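Local coordinates for RTX toxin RtxA (Vibrio vulnificus MO6-24/O, PDB 6IMP), which carries an effector domain of alpha/beta hydrolase fold, the part modelled here, that probably works as a hydrolase in virulence, at residues G81-G86 / K165-S170; L103-S108 / R155-Y160; E114-I119 / M130-L135; N121-Q126 / N171-G176; G200-R205 / D300-G305. All coordinates share one frame; numbering follows the deposited sequence.

How the interactions relate
All five contacts pack against one mixed sheet of an alpha/beta hydrolase fold. Interactions 2 and 3, centres 10 Å apart, lie on opposite faces of the sheet; neighbouring side chains of strand 101-105 alternate between them, Leu103 and Leu105 to helix 147-164, Phe104 to helix 112-124. Interaction 4 uses that second helix further along, and Ile119 CG2 of interaction 3 lies 3.7 Å from its His175 CE1. Interactions 4 and 5 (centres 9 Å apart) are tied by His175 NE2 to Asp204 OD2, 2.6 Å. Interaction 1 lies toward the 67-73 edge of the sheet, with Lys165 NZ 2.8 Å from Tyr160 OH of interaction 2. The probable nucleophile elbow begins at Gly176, in interaction 4.

Interaction 1: G81-G86 / K165-S170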
# COMPACT_ATOMS: atom_id res chain seq x y z
N GLY A 81 -9.49 8.62 -4.60
CA GLY A 81 -8.25 8.98 -5.28
C GLY A 81 -8.41 8.99 -6.79
O GLY A 81 -9.45 9.38 -7.31
N TYR A 82 -7.36 8.57 -7.49
CA TYR A 82 -7.37 8.56 -8.95
C TYR A 82 -7.10 7.18 -9.53
O TYR A 82 -6.53 6.30 -8.87
CB TYR A 82 -6.37 9.57 -9.51
CG TYR A 82 -6.55 10.98 -9.00
CD1 TYR A 82 -6.21 11.31 -7.70
CD2 TYR A 82 -7.03 11.99 -9.83
CE1 TYR A 82 -6.36 12.60 -7.22
CE2 TYR A 82 -7.16 13.30 -9.37
CZ TYR A 82 -6.83 13.60 -8.06
OH TYR A 82 -6.98 14.90 -7.59
N TYR A 83 -7.59 7.00 -10.74
CA TYR A 83 -7.13 5.95 -11.63
C TYR A 83 -6.30 6.62 -12.71
O TYR A 83 -6.84 7.39 -13.50
CB TYR A 83 -8.33 5.26 -12.26
CG TYR A 83 -7.97 4.03 -13.03
CD1 TYR A 83 -7.90 2.80 -12.39
CD2 TYR A 83 -7.71 4.08 -14.39
CE1 TYR A 83 -7.57 1.65 -13.09
CE2 TYR A 83 -7.39 2.94 -15.10
CZ TYR A 83 -7.32 1.72 -14.45
OH TYR A 83 -6.99 0.58 -15.14
N HIS A 84 -5.00 6.36 -12.71
CA HIS A 84 -4.12 6.87 -13.78
C HIS A 84 -3.87 5.80 -14.84
O HIS A 84 -3.59 4.65 -14.50
CB HIS A 84 -2.76 7.30 -13.22
CG HIS A 84 -2.83 7.99 -11.89
ND1 HIS A 84 -3.05 9.34 -11.77
CD2 HIS A 84 -2.54 7.55 -10.64
CE1 HIS A 84 -2.96 9.69 -10.50
NE2 HIS A 84 -2.64 8.62 -9.79
N GLN A 85 -3.89 6.19 -16.12
CA GLN A 85 -3.75 5.22 -17.23
C GLN A 85 -2.61 5.51 -18.22
O GLN A 85 -2.10 6.63 -18.29
CB GLN A 85 -5.07 5.02 -18.00
CG GLN A 85 -5.66 6.27 -18.62
CD GLN A 85 -7.15 6.36 -18.40
OE1 GLN A 85 -7.90 5.44 -18.75
NE2 GLN A 85 -7.60 7.45 -17.78
N GLY A 86 -2.24 4.48 -18.97
CA GLY A 86 -1.16 4.56 -19.95
C GLY A 86 -1.57 5.27 -21.23
O GLY A 86 -0.77 5.99 -21.82
N LYS A 165 -14.43 -2.43 -13.75
CA LYS A 165 -13.60 -2.34 -14.97
C LYS A 165 -13.25 -3.71 -15.59
O LYS A 165 -12.44 -3.79 -16.53
CB LYS A 165 -12.33 -1.52 -14.67
CG LYS A 165 -12.59 -0.02 -14.53
CD LYS A 165 -11.46 0.70 -13.80
CE LYS A 165 -11.04 1.99 -14.50
NZ LYS A 165 -11.87 3.18 -14.15
N GLY A 166 -13.87 -4.78 -15.10
CA GLY A 166 -13.89 -6.08 -15.79
C GLY A 166 -12.55 -6.79 -15.87
O GLY A 166 -12.42 -7.83 -16.53
N ILE A 167 -11.57 -6.25 -15.15
CA ILE A 167 -10.19 -6.59 -15.36
C ILE A 167 -9.93 -7.98 -14.84
O ILE A 167 -10.19 -8.26 -13.67
CB ILE A 167 -9.26 -5.61 -14.64
CG1 ILE A 167 -9.44 -4.21 -15.24
CG2 ILE A 167 -7.81 -6.08 -14.72
CD1 ILE A 167 -8.45 -3.17 -14.76
N ASP A 168 -9.44 -8.86 -15.71
CA ASP A 168 -9.04 -10.19 -15.27
C ASP A 168 -7.90 -10.03 -14.27
O ASP A 168 -6.99 -9.22 -14.50
CB ASP A 168 -8.61 -11.07 -16.43
CG ASP A 168 -8.61 -12.55 -16.05
OD1 ASP A 168 -7.77 -12.96 -15.23
OD2 ASP A 168 -9.47 -13.31 -16.57
N PRO A 169 -7.95 -10.76 -13.14
CA PRO A 169 -6.95 -10.57 -12.09
C PRO A 169 -5.51 -10.85 -12.49
O PRO A 169 -4.59 -10.29 -11.88
CB PRO A 169 -7.40 -11.54 -11.01
CG PRO A 169 -8.87 -11.62 -11.16
CD PRO A 169 -9.13 -11.50 -12.63
N SER A 170 -5.30 -11.69 -13.50
CA SER A 170 -3.95 -11.99 -13.99
C SER A 170 -3.44 -10.95 -15.00
O SER A 170 -2.48 -11.20 -15.72
CB SER A 170 -3.88 -13.41 -14.56
OG SER A 170 -3.77 -14.37 -13.50
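Tyr83 meets Lys165 near one flank of the alpha/beta hydrolase sheet, where strand 78-84 runs antiparallel to both its neighbours, strands 67-73 and 129-133. Moving along 81-86, Gly81 pairs with Val70 and Tyr82 with Ala132, while the Tyr82 ring packs on helix 52-63. Tyr83 is the residue that turns to the loop after helix 147-164. With CG anti to the backbone N (chi1 -171°), one face of its ring is covered by the lysine chain, and the two side chains slide past each other in opposite directions. Lys165 CE sits 3.6 Å from the Tyr83 ring centroid, almost on the ring normal, a CH-pi contact. The ammonium follows: Lys165 NZ is 4.3 Å from the same centroid, 14° off the normal, which makes a cation-pi pair. Bends at chi3 and chi4 lay the lysine chain across the face, while NZ also hydrogen-bonds Tyr160 OH, so the ammonium has a tyrosine face and a tyrosine hydroxyl as partners. The Tyr83 phenol makes a weak hydrogen bond to Asp129, and Ile167 CD1 comes toward it head-on, stopping 4.0 Å from Tyr83 OH. His84 then pairs with Met130, Gln85 O accepts from Gln124 NE2, and Gly86 N hydrogen-bonds Asp129 OD1.

Interaction 2: L103-S108 / R155-Y160; sequences LFLHGS and RTMFNY
Leu103 is the side chain that packs between strand 101-105 and helix 147-164, and its neighbours there are Phe158 and Met157. Its CB points at the helix, and CG stands anti to the backbone N (chi1 -155°), which carries CG toward the helix, with CD1 leading and CD2 turned off to the side. Leu103 CD1 reaches the helix: it lies 3.6 Å from Phe158 CA and 3.7 Å from Phe158 CD1, in the plane of the phenyl ring and at its edge, so the methyl meets the ring's rim and the helix backbone together. The two side chains cross at about a right angle. Leu103 CD2 lies 4.4 Å from Met157 CB. Two residues on, Leu105 CD2 takes over and touches the sulfur, Met157 SD, at 3.8 Å. All four residues are buried, and the contact is wholly apolar. Leu187 of helix 180-192 also touches both Leu103 and Phe158. The strand and helix segments run nearly antiparallel, 165° between their directions, with axes 9.7 Å apart. Helix 147-164 joins strand 129-133 to strand 172-177 and passes over strand 101-105 between them: a beta-alpha-beta crossover of the alpha/beta hydrolase fold.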
# COMPACT_ATOMS: atom_id res chain seq x y z
N LEU A 103 -2.39 -2.25 -8.81
CA LEU A 103 -3.06 -1.83 -7.60
C LEU A 103 -2.03 -1.29 -6.60
O LEU A 103 -1.37 -2.06 -5.89
CB LEU A 103 -3.85 -2.99 -7.02
CG LEU A 103 -5.04 -2.61 -6.14
CD1 LEU A 103 -5.90 -3.85 -5.96
CD2 LEU A 103 -4.60 -2.04 -4.79
N PHE A 104 -1.88 0.02 -6.57
CA PHE A 104 -0.96 0.66 -5.63
C PHE A 104 -1.57 0.77 -4.24
O PHE A 104 -2.63 1.40 -4.06
CB PHE A 104 -0.56 2.07 -6.10
CG PHE A 104 0.48 2.73 -5.21
CD1 PHE A 104 1.71 2.11 -5.00
CD2 PHE A 104 0.21 3.91 -4.55
CE1 PHE A 104 2.65 2.67 -4.16
CE2 PHE A 104 1.15 4.49 -3.71
CZ PHE A 104 2.38 3.87 -3.52
N LEU A 105 -0.89 0.21 -3.25
CA LEU A 105 -1.29 0.45 -1.86
C LEU A 105 -0.30 1.35 -1.17
O LEU A 105 0.80 0.93 -0.84
CB LEU A 105 -1.46 -0.86 -1.09
CG LEU A 105 -2.70 -1.68 -1.48
CD1 LEU A 105 -2.54 -3.13 -1.02
CD2 LEU A 105 -3.99 -1.10 -0.92
N HIS A 106 -0.69 2.60 -0.94
CA HIS A 106 0.16 3.52 -0.20
C HIS A 106 0.42 3.01 1.20
O HIS A 106 -0.22 2.08 1.66
CB HIS A 106 -0.47 4.89 -0.13
CG HIS A 106 -1.56 5.01 0.88
ND1 HIS A 106 -1.31 5.29 2.20
CD2 HIS A 106 -2.91 4.98 0.74
CE1 HIS A 106 -2.46 5.41 2.85
NE2 HIS A 106 -3.45 5.22 1.98
N GLY A 107 1.37 3.64 1.87
CA GLY A 107 1.70 3.32 3.25
C GLY A 107 1.44 4.51 4.16
O GLY A 107 0.54 5.31 3.91
N SER A 108 2.26 4.63 5.20
CA SER A 108 1.98 5.48 6.35
C SER A 108 2.49 6.90 6.16
O SER A 108 3.49 7.12 5.50
CB SER A 108 2.66 4.90 7.59
OG SER A 108 2.25 5.59 8.75
N ARG A 155 -9.57 -4.50 -0.29
CA ARG A 155 -10.42 -5.42 -1.04
C ARG A 155 -11.45 -4.66 -1.85
O ARG A 155 -11.81 -5.07 -2.96
CB ARG A 155 -11.12 -6.39 -0.10
CG ARG A 155 -10.24 -6.89 1.04
CD ARG A 155 -10.42 -8.38 1.25
NE ARG A 155 -9.52 -8.93 2.25
CZ ARG A 155 -9.89 -9.45 3.41
NH1 ARG A 155 -11.17 -9.45 3.78
NH2 ARG A 155 -8.98 -9.97 4.24
N THR A 156 -11.94 -3.57 -1.27
CA THR A 156 -12.77 -2.63 -2.02
C THR A 156 -12.03 -2.27 -3.28
O THR A 156 -12.54 -2.45 -4.38
CB THR A 156 -13.03 -1.36 -1.21
OG1 THR A 156 -13.71 -1.70 -0.01
CG2 THR A 156 -13.87 -0.36 -2.01
N MET A 157 -10.80 -1.80 -3.10
CA MET A 157 -9.99 -1.32 -4.19
C MET A 157 -9.79 -2.43 -5.20
O MET A 157 -9.90 -2.20 -6.39
CB MET A 157 -8.64 -0.85 -3.68
CG MET A 157 -8.69 0.48 -2.98
SD MET A 157 -7.08 0.76 -2.24
CE MET A 157 -7.52 1.61 -0.74
N PHE A 158 -9.48 -3.62 -4.72
CA PHE A 158 -9.40 -4.77 -5.61
C PHE A 158 -10.68 -4.91 -6.41
O PHE A 158 -10.67 -4.83 -7.63
CB PHE A 158 -9.13 -6.06 -4.86
CG PHE A 158 -8.76 -7.20 -5.76
CD1 PHE A 158 -7.66 -7.09 -6.61
CD2 PHE A 158 -9.48 -8.38 -5.77
CE1 PHE A 158 -7.29 -8.13 -7.44
CE2 PHE A 158 -9.12 -9.42 -6.59
CZ PHE A 158 -8.02 -9.29 -7.44
N ASN A 159 -11.79 -5.07 -5.69
CA ASN A 159 -13.07 -5.35 -6.32
C ASN A 159 -13.41 -4.29 -7.37
O ASN A 159 -13.92 -4.63 -8.43
CB ASN A 159 -14.19 -5.45 -5.28
CG ASN A 159 -14.11 -6.73 -4.48
OD1 ASN A 159 -13.84 -7.82 -5.02
ND2 ASN A 159 -14.36 -6.62 -3.18
N TYR A 160 -13.06 -3.04 -7.10
CA TYR A 160 -13.27 -1.96 -8.09
C TYR A 160 -12.57 -2.23 -9.43
O TYR A 160 -13.11 -1.89 -10.50
CB TYR A 160 -12.80 -0.60 -7.54
CG TYR A 160 -12.77 0.48 -8.58
CD1 TYR A 160 -13.95 0.94 -9.16
CD2 TYR A 160 -11.58 1.03 -9.02
CE1 TYR A 160 -13.94 1.92 -10.15
CE2 TYR A 160 -11.55 2.03 -9.99
CZ TYR A 160 -12.74 2.47 -10.55
OH TYR A 160 -12.73 3.46 -11.51

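Interaction 3: E114-I119 / M130-L135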
# COMPACT_ATOMS: atom_id res chain seq x y z
N GLU A 114 0.43 12.10 -2.69
CA GLU A 114 1.85 12.37 -2.54
C GLU A 114 2.67 11.12 -2.82
O GLU A 114 3.63 11.17 -3.57
CB GLU A 114 2.15 12.84 -1.11
CG GLU A 114 1.47 14.14 -0.71
CD GLU A 114 1.90 15.31 -1.56
OE1 GLU A 114 3.12 15.49 -1.78
OE2 GLU A 114 1.02 16.06 -2.02
N GLN A 115 2.27 10.00 -2.23
CA GLN A 115 3.08 8.79 -2.29
C GLN A 115 3.11 8.19 -3.69
O GLN A 115 4.10 7.60 -4.08
CB GLN A 115 2.58 7.75 -1.27
CG GLN A 115 2.82 8.16 0.19
CD GLN A 115 2.42 7.09 1.20
OE1 GLN A 115 2.73 5.91 1.01
NE2 GLN A 115 1.77 7.50 2.29
N ALA A 116 2.05 8.39 -4.46
CA ALA A 116 1.97 7.83 -5.81
C ALA A 116 2.64 8.73 -6.85
O ALA A 116 2.98 8.27 -7.93
CB ALA A 116 0.52 7.57 -6.19
N SER A 117 2.88 9.99 -6.50
CA SER A 117 3.25 11.01 -7.48
C SER A 117 4.60 10.72 -8.11
O SER A 117 4.75 10.74 -9.32
CB SER A 117 3.25 12.39 -6.83
OG SER A 117 4.34 12.55 -5.96
N GLU A 118 5.58 10.40 -7.27
CA GLU A 118 6.87 9.94 -7.75
C GLU A 118 6.81 8.54 -8.41
O GLU A 118 7.77 8.15 -9.06
CB GLU A 118 7.89 9.93 -6.60
CG GLU A 118 8.30 11.31 -6.08
CD GLU A 118 9.17 11.23 -4.82
OE1 GLU A 118 10.27 10.60 -4.88
OE2 GLU A 118 8.78 11.80 -3.78
N ILE A 119 5.72 7.79 -8.23
CA ILE A 119 5.65 6.38 -8.69
C ILE A 119 4.81 6.16 -9.96
O ILE A 119 5.11 5.27 -10.77
CB ILE A 119 5.13 5.43 -7.56
CG1 ILE A 119 6.06 5.51 -6.33
CG2 ILE A 119 5.07 3.98 -8.04
CD1 ILE A 119 5.54 4.84 -5.08
N MET A 130 -2.40 2.56 -13.33
CA MET A 130 -2.17 2.45 -11.89
C MET A 130 -3.37 2.96 -11.11
O MET A 130 -3.76 4.13 -11.27
CB MET A 130 -0.93 3.22 -11.50
CG MET A 130 -0.38 2.84 -10.15
SD MET A 130 0.63 4.14 -9.46
CE MET A 130 1.83 3.13 -8.61
N LEU A 131 -3.95 2.08 -10.28
CA LEU A 131 -5.00 2.48 -9.32
C LEU A 131 -4.38 3.00 -8.03
O LEU A 131 -3.60 2.29 -7.39
CB LEU A 131 -5.95 1.32 -8.98
CG LEU A 131 -6.96 1.64 -7.85
CD1 LEU A 131 -7.90 2.76 -8.28
CD2 LEU A 131 -7.77 0.42 -7.40
N ALA A 132 -4.76 4.21 -7.63
CA ALA A 132 -4.14 4.89 -6.50
C ALA A 132 -5.17 5.54 -5.59
O ALA A 132 -5.52 6.72 -5.76
CB ALA A 132 -3.15 5.93 -7.00
N VAL A 133 -5.61 4.77 -4.59
CA VAL A 133 -6.72 5.13 -3.71
C VAL A 133 -6.28 5.16 -2.25
O VAL A 133 -5.59 4.25 -1.78
CB VAL A 133 -7.87 4.13 -3.88
CG1 VAL A 133 -9.00 4.43 -2.90
CG2 VAL A 133 -8.38 4.18 -5.30
N ASN A 134 -6.67 6.23 -1.56
CA ASN A 134 -6.44 6.35 -0.12
C ASN A 134 -7.22 5.30 0.68
O ASN A 134 -8.43 5.14 0.51
CB ASN A 134 -6.88 7.72 0.38
CG ASN A 134 -5.88 8.81 0.06
OD1 ASN A 134 -4.74 8.78 0.52
ND2 ASN A 134 -6.32 9.79 -0.70
N LEU A 135 -6.53 4.66 1.60
CA LEU A 135 -7.17 3.89 2.66
C LEU A 135 -7.95 4.84 3.56
O LEU A 135 -7.70 6.05 3.58
CB LEU A 135 -6.11 3.19 3.48
CG LEU A 135 -5.17 2.32 2.65
CD1 LEU A 135 -3.86 2.07 3.38
CD2 LEU A 135 -5.87 1.02 2.30
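This is a buried helix-on-strand contact inside a beta-alpha-beta unit: Ala116 and Ile119 of helix 112-124 rest on Ala132 and Met130 of strand 129-133, the strand that the helix leads into. It has two points of touch. At the first, methyl faces methyl, Ala116 CB lying 4.1 Å from Ala132 CB. Because both residues are alanines, the backbones come near each other, with 6.8 Å between Ala116 CA and Ala132 CA. One helical turn further on, larger side chains span the greater backbone separation. Ile119 CG2 meets the terminal methyl, Met130 CE, at 3.4 Å, and the two side chains pass at a slant. Met130 gets there with CG anti to its N (chi1 -163°) and a bend at chi3 that turns CE toward the isoleucine. Phe104, on the neighbouring strand, touches Ala116, Ile119 and Met130, and so joins the two points of contact into one apolar layer. The polar groups bond beside the contact, not across it. Glu114 O accepts from both Ser117 N and Ser117 OG (2.8 Å for the hydroxyl), the two arriving from the same face of the carbonyl plane, and Asn134 OD1 takes a hydrogen bond from Ala112 N. Across the interface itself only carbon meets carbon, so the fit depends on side-chain shape and exclusion of water, with no directional bond to fix the register.

Interaction 4: N121-Q126 / N171-G176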
# COMPACT_ATOMS: atom_id res chain seq x y z
N ASN A 121 4.12 7.81 -12.79
CA ASN A 121 4.71 8.11 -14.08
C ASN A 121 5.46 6.91 -14.64
O ASN A 121 5.24 6.52 -15.79
CB ASN A 121 5.67 9.30 -13.95
CG ASN A 121 5.88 10.03 -15.26
OD1 ASN A 121 4.96 10.13 -16.07
ND2 ASN A 121 7.08 10.56 -15.46
N HIS A 122 6.28 6.29 -13.80
CA HIS A 122 7.18 5.21 -14.22
C HIS A 122 6.41 4.01 -14.81
O HIS A 122 6.91 3.35 -15.72
CB HIS A 122 8.07 4.74 -13.06
CG HIS A 122 9.02 5.79 -12.56
ND1 HIS A 122 10.28 5.98 -13.10
CD2 HIS A 122 8.93 6.65 -11.51
CE1 HIS A 122 10.90 6.93 -12.42
NE2 HIS A 122 10.11 7.35 -11.46
N TYR A 123 5.21 3.75 -14.30
CA TYR A 123 4.35 2.68 -14.85
C TYR A 123 3.61 3.15 -16.10
O TYR A 123 3.53 2.42 -17.10
CB TYR A 123 3.31 2.19 -13.82
CG TYR A 123 3.82 1.29 -12.69
CD1 TYR A 123 4.19 -0.03 -12.93
CD2 TYR A 123 3.81 1.73 -11.36
CE1 TYR A 123 4.61 -0.86 -11.89
CE2 TYR A 123 4.22 0.92 -10.32
CZ TYR A 123 4.61 -0.38 -10.58
OH TYR A 123 5.01 -1.19 -9.53
N GLN A 124 3.03 4.35 -16.04
CA GLN A 124 2.22 4.89 -17.14
C GLN A 124 3.02 4.96 -18.46
O GLN A 124 2.54 4.51 -19.51
CB GLN A 124 1.66 6.27 -16.76
CG GLN A 124 0.57 6.22 -15.69
CD GLN A 124 0.03 7.61 -15.30
OE1 GLN A 124 0.53 8.25 -14.37
NE2 GLN A 124 -1.02 8.06 -16.00
N LYS A 125 4.26 5.48 -18.38
CA LYS A 125 5.24 5.48 -19.50
C LYS A 125 5.40 4.19 -20.29
O LYS A 125 5.84 4.20 -21.44
CB LYS A 125 6.64 5.71 -18.96
CG LYS A 125 7.03 7.17 -18.86
CD LYS A 125 8.27 7.36 -17.99
CE LYS A 125 9.56 7.24 -18.79
NZ LYS A 125 10.74 7.43 -17.90
N GLN A 126 5.14 3.07 -19.64
CA GLN A 126 5.19 1.77 -20.29
C GLN A 126 3.78 1.28 -20.56
O GLN A 126 3.53 0.07 -20.62
CB GLN A 126 5.95 0.78 -19.40
CG GLN A 126 7.16 1.37 -18.67
CD GLN A 126 7.93 0.34 -17.87
OE1 GLN A 126 7.84 -0.86 -18.14
NE2 GLN A 126 8.66 0.80 -16.87
N ASN A 171 -4.06 -9.77 -15.02
CA ASN A 171 -3.44 -8.56 -15.56
C ASN A 171 -3.05 -7.57 -14.47
O ASN A 171 -2.58 -6.46 -14.77
CB ASN A 171 -4.39 -7.89 -16.54
CG ASN A 171 -4.55 -8.66 -17.81
OD1 ASN A 171 -4.72 -9.88 -17.79
ND2 ASN A 171 -4.48 -7.97 -18.94
N ILE A 172 -3.25 -7.95 -13.20
CA ILE A 172 -3.03 -7.05 -12.07
C ILE A 172 -1.77 -7.42 -11.30
O ILE A 172 -1.45 -8.60 -11.17
CB ILE A 172 -4.22 -7.05 -11.08
CG1 ILE A 172 -5.51 -6.63 -11.80
CG2 ILE A 172 -3.96 -6.10 -9.91
CD1 ILE A 172 -6.77 -6.91 -11.01
N ILE A 173 -1.08 -6.41 -10.80
CA ILE A 173 -0.12 -6.61 -9.70
C ILE A 173 -0.40 -5.68 -8.53
O ILE A 173 -1.07 -4.63 -8.66
CB ILE A 173 1.35 -6.44 -10.15
CG1 ILE A 173 1.54 -5.13 -10.92
CG2 ILE A 173 1.77 -7.65 -10.97
CD1 ILE A 173 2.98 -4.72 -11.10
N ILE A 174 0.12 -6.07 -7.37
CA ILE A 174 -0.11 -5.34 -6.15
C ILE A 174 1.21 -4.73 -5.75
O ILE A 174 2.16 -5.43 -5.41
CB ILE A 174 -0.70 -6.23 -5.03
CG1 ILE A 174 -1.98 -6.92 -5.54
CG2 ILE A 174 -1.07 -5.38 -3.82
CD1 ILE A 174 -2.52 -8.02 -4.65
N HIS A 175 1.29 -3.42 -5.91
CA HIS A 175 2.44 -2.65 -5.48
C HIS A 175 2.16 -2.19 -4.07
O HIS A 175 1.39 -1.26 -3.85
CB HIS A 175 2.64 -1.44 -6.40
CG HIS A 175 3.92 -0.69 -6.15
ND1 HIS A 175 4.53 0.09 -7.12
CD2 HIS A 175 4.70 -0.60 -5.05
CE1 HIS A 175 5.63 0.62 -6.62
NE2 HIS A 175 5.76 0.22 -5.37
N GLY A 176 2.75 -2.89 -3.12
CA GLY A 176 2.60 -2.55 -1.70
C GLY A 176 3.82 -1.84 -1.18
O GLY A 176 4.84 -2.48 -0.90
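Tyr123 of helix 112-124 reaches across to strand 172-177 and meets His175 and Ile173, whose side chains both point toward it. The aromatic part comes first. The rings of Tyr123 and His175 stand rim to rim, centroids 5.6 Å apart and planes inclined by 73°, neither lying over the face of the other. Tyr123 CE2 is 3.3 Å from His175 ND1, and each of these atoms lies in the plane of the opposing ring, at its edge. His175 owes this placing to a CG anti to its backbone N (chi1 -172°), which directs the imidazole from the strand toward the helix; the imidazole also makes an edge-to-face pair with Phe104. Among polar atoms, Tyr123 OH comes within 2.8 Å of His175 ND1, while the other imidazole nitrogen, NE2, is hydrogen-bonded to Asp204 OD2 on the next strand, which would help to hold the ring's rotation. The apolar share is lighter: Tyr123 CE1 has Ile173 CD1 at 4.3 Å, and Leu202 and Ile302 also touch the tyrosine. Immediately after His175, Gly176 opens a GxSxG sequence, probably the nucleophile elbow at the end of this strand. The contact thus packs helix 112-124 on the strand that leads into the probable nucleophile elbow, as in alpha/beta hydrolases.

Interaction 5: G200-R205 / D300-G305; sequences GLLLDR and DQIVSG
Leu202 and Ile302 make the close-packed part of this contact, where the C-terminal end of helix 291-302 lies on parallel strand 200-204 of the alpha/beta hydrolase sheet. Leu202 CD2 sits 3.6 Å from Ile302 CD1 and 3.9 Å from Ile302 CG1, the side chains crossing at about a right angle. Leucine CG is anti to the backbone N (chi1 161°), which carries the branch toward the isoleucine, and Leu253 on the adjoining strand touches both residues. At the strand's other end Arg205 grips Asp204 side-on, one nitrogen to each oxygen; Asp204 OD2 also bonds His175 NE2, and Arg205 NH2 bonds Ser291 OG. The looser side is at Gly305, partly exposed, against the buried Gly200. The chain there is secured by its own bonds: Gly305 N to Ile302 O at 3.2 Å, and Ser304 OG to Asp300 O at 2.9 Å on the solvent side. Here backbone alone faces backbone, Gly200 CA lying 4.3 Å from Gly305 O.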
# COMPACT_ATOMS: atom_id res chain seq x y z
N GLY A 200 0.91 -10.88 -9.72
CA GLY A 200 2.02 -10.91 -8.78
C GLY A 200 2.03 -9.80 -7.76
O GLY A 200 1.35 -8.78 -7.91
N LEU A 201 2.84 -9.99 -6.74
CA LEU A 201 2.94 -9.06 -5.62
C LEU A 201 4.31 -8.41 -5.62
O LEU A 201 5.32 -9.11 -5.59
CB LEU A 201 2.74 -9.81 -4.30
CG LEU A 201 3.19 -9.06 -3.05
CD1 LEU A 201 2.36 -7.80 -2.84
CD2 LEU A 201 3.13 -9.95 -1.82
N LEU A 202 4.34 -7.09 -5.58
CA LEU A 202 5.57 -6.36 -5.24
C LEU A 202 5.49 -5.81 -3.83
O LEU A 202 4.71 -4.89 -3.57
CB LEU A 202 5.82 -5.20 -6.23
CG LEU A 202 6.79 -4.11 -5.75
CD1 LEU A 202 8.17 -4.68 -5.49
CD2 LEU A 202 6.87 -2.97 -6.74
N LEU A 203 6.33 -6.33 -2.95
CA LEU A 203 6.59 -5.72 -1.66
C LEU A 203 7.66 -4.63 -1.80
O LEU A 203 8.86 -4.91 -1.73
CB LEU A 203 7.04 -6.78 -0.64
CG LEU A 203 6.05 -7.93 -0.36
CD1 LEU A 203 6.71 -9.04 0.45
CD2 LEU A 203 4.80 -7.44 0.36
N ASP A 204 7.22 -3.40 -2.04
CA ASP A 204 8.12 -2.26 -2.27
C ASP A 204 8.55 -1.67 -0.94
O ASP A 204 7.78 -0.99 -0.29
CB ASP A 204 7.41 -1.19 -3.13
CG ASP A 204 8.26 0.08 -3.36
OD1 ASP A 204 9.48 0.06 -3.03
OD2 ASP A 204 7.71 1.10 -3.86
N ARG A 205 9.80 -1.92 -0.54
CA ARG A 205 10.35 -1.32 0.69
C ARG A 205 9.38 -1.53 1.87
O ARG A 205 9.01 -0.58 2.55
CB ARG A 205 10.62 0.18 0.50
CG ARG A 205 11.61 0.50 -0.60
CD ARG A 205 11.57 1.98 -1.00
NE ARG A 205 10.48 2.27 -1.93
CZ ARG A 205 10.10 3.49 -2.32
NH1 ARG A 205 10.75 4.57 -1.89
NH2 ARG A 205 9.06 3.64 -3.14
N ASP A 300 11.60 -1.54 -14.82
CA ASP A 300 11.64 -2.57 -15.86
C ASP A 300 11.59 -3.97 -15.27
O ASP A 300 10.80 -4.81 -15.71
CB ASP A 300 12.88 -2.39 -16.77
CG ASP A 300 12.64 -1.38 -17.92
OD1 ASP A 300 11.47 -1.17 -18.31
OD2 ASP A 300 13.63 -0.82 -18.44
N GLN A 301 12.42 -4.23 -14.26
CA GLN A 301 12.38 -5.52 -13.55
C GLN A 301 10.98 -5.81 -13.00
O GLN A 301 10.49 -6.94 -13.08
CB GLN A 301 13.41 -5.58 -12.42
CG GLN A 301 13.14 -6.70 -11.41
CD GLN A 301 14.39 -7.26 -10.78
OE1 GLN A 301 15.36 -6.54 -10.52
NE2 GLN A 301 14.37 -8.56 -10.49
N ILE A 302 10.35 -4.78 -12.44
CA ILE A 302 9.03 -4.92 -11.81
C ILE A 302 8.01 -5.49 -12.79
O ILE A 302 7.28 -6.43 -12.46
CB ILE A 302 8.52 -3.57 -11.23
CG1 ILE A 302 9.21 -3.27 -9.90
CG2 ILE A 302 7.01 -3.61 -11.00
CD1 ILE A 302 9.05 -1.83 -9.43
N VAL A 303 7.96 -4.94 -13.99
CA VAL A 303 7.02 -5.42 -14.96
C VAL A 303 7.42 -6.76 -15.50
O VAL A 303 6.72 -7.35 -16.30
CB VAL A 303 6.87 -4.45 -16.12
CG1 VAL A 303 5.79 -4.93 -17.05
CG2 VAL A 303 6.52 -3.08 -15.60
N SER A 304 8.54 -7.28 -15.05
CA SER A 304 8.99 -8.57 -15.52
C SER A 304 8.55 -9.70 -14.61
O SER A 304 8.93 -10.84 -14.80
CB SER A 304 10.48 -8.55 -15.75
OG SER A 304 10.77 -7.57 -16.72
N GLY A 305 7.78 -9.35 -13.60
CA GLY A 305 7.15 -10.26 -12.68
C GLY A 305 5.68 -9.86 -12.70
O GLY A 305 5.05 -9.76 -11.67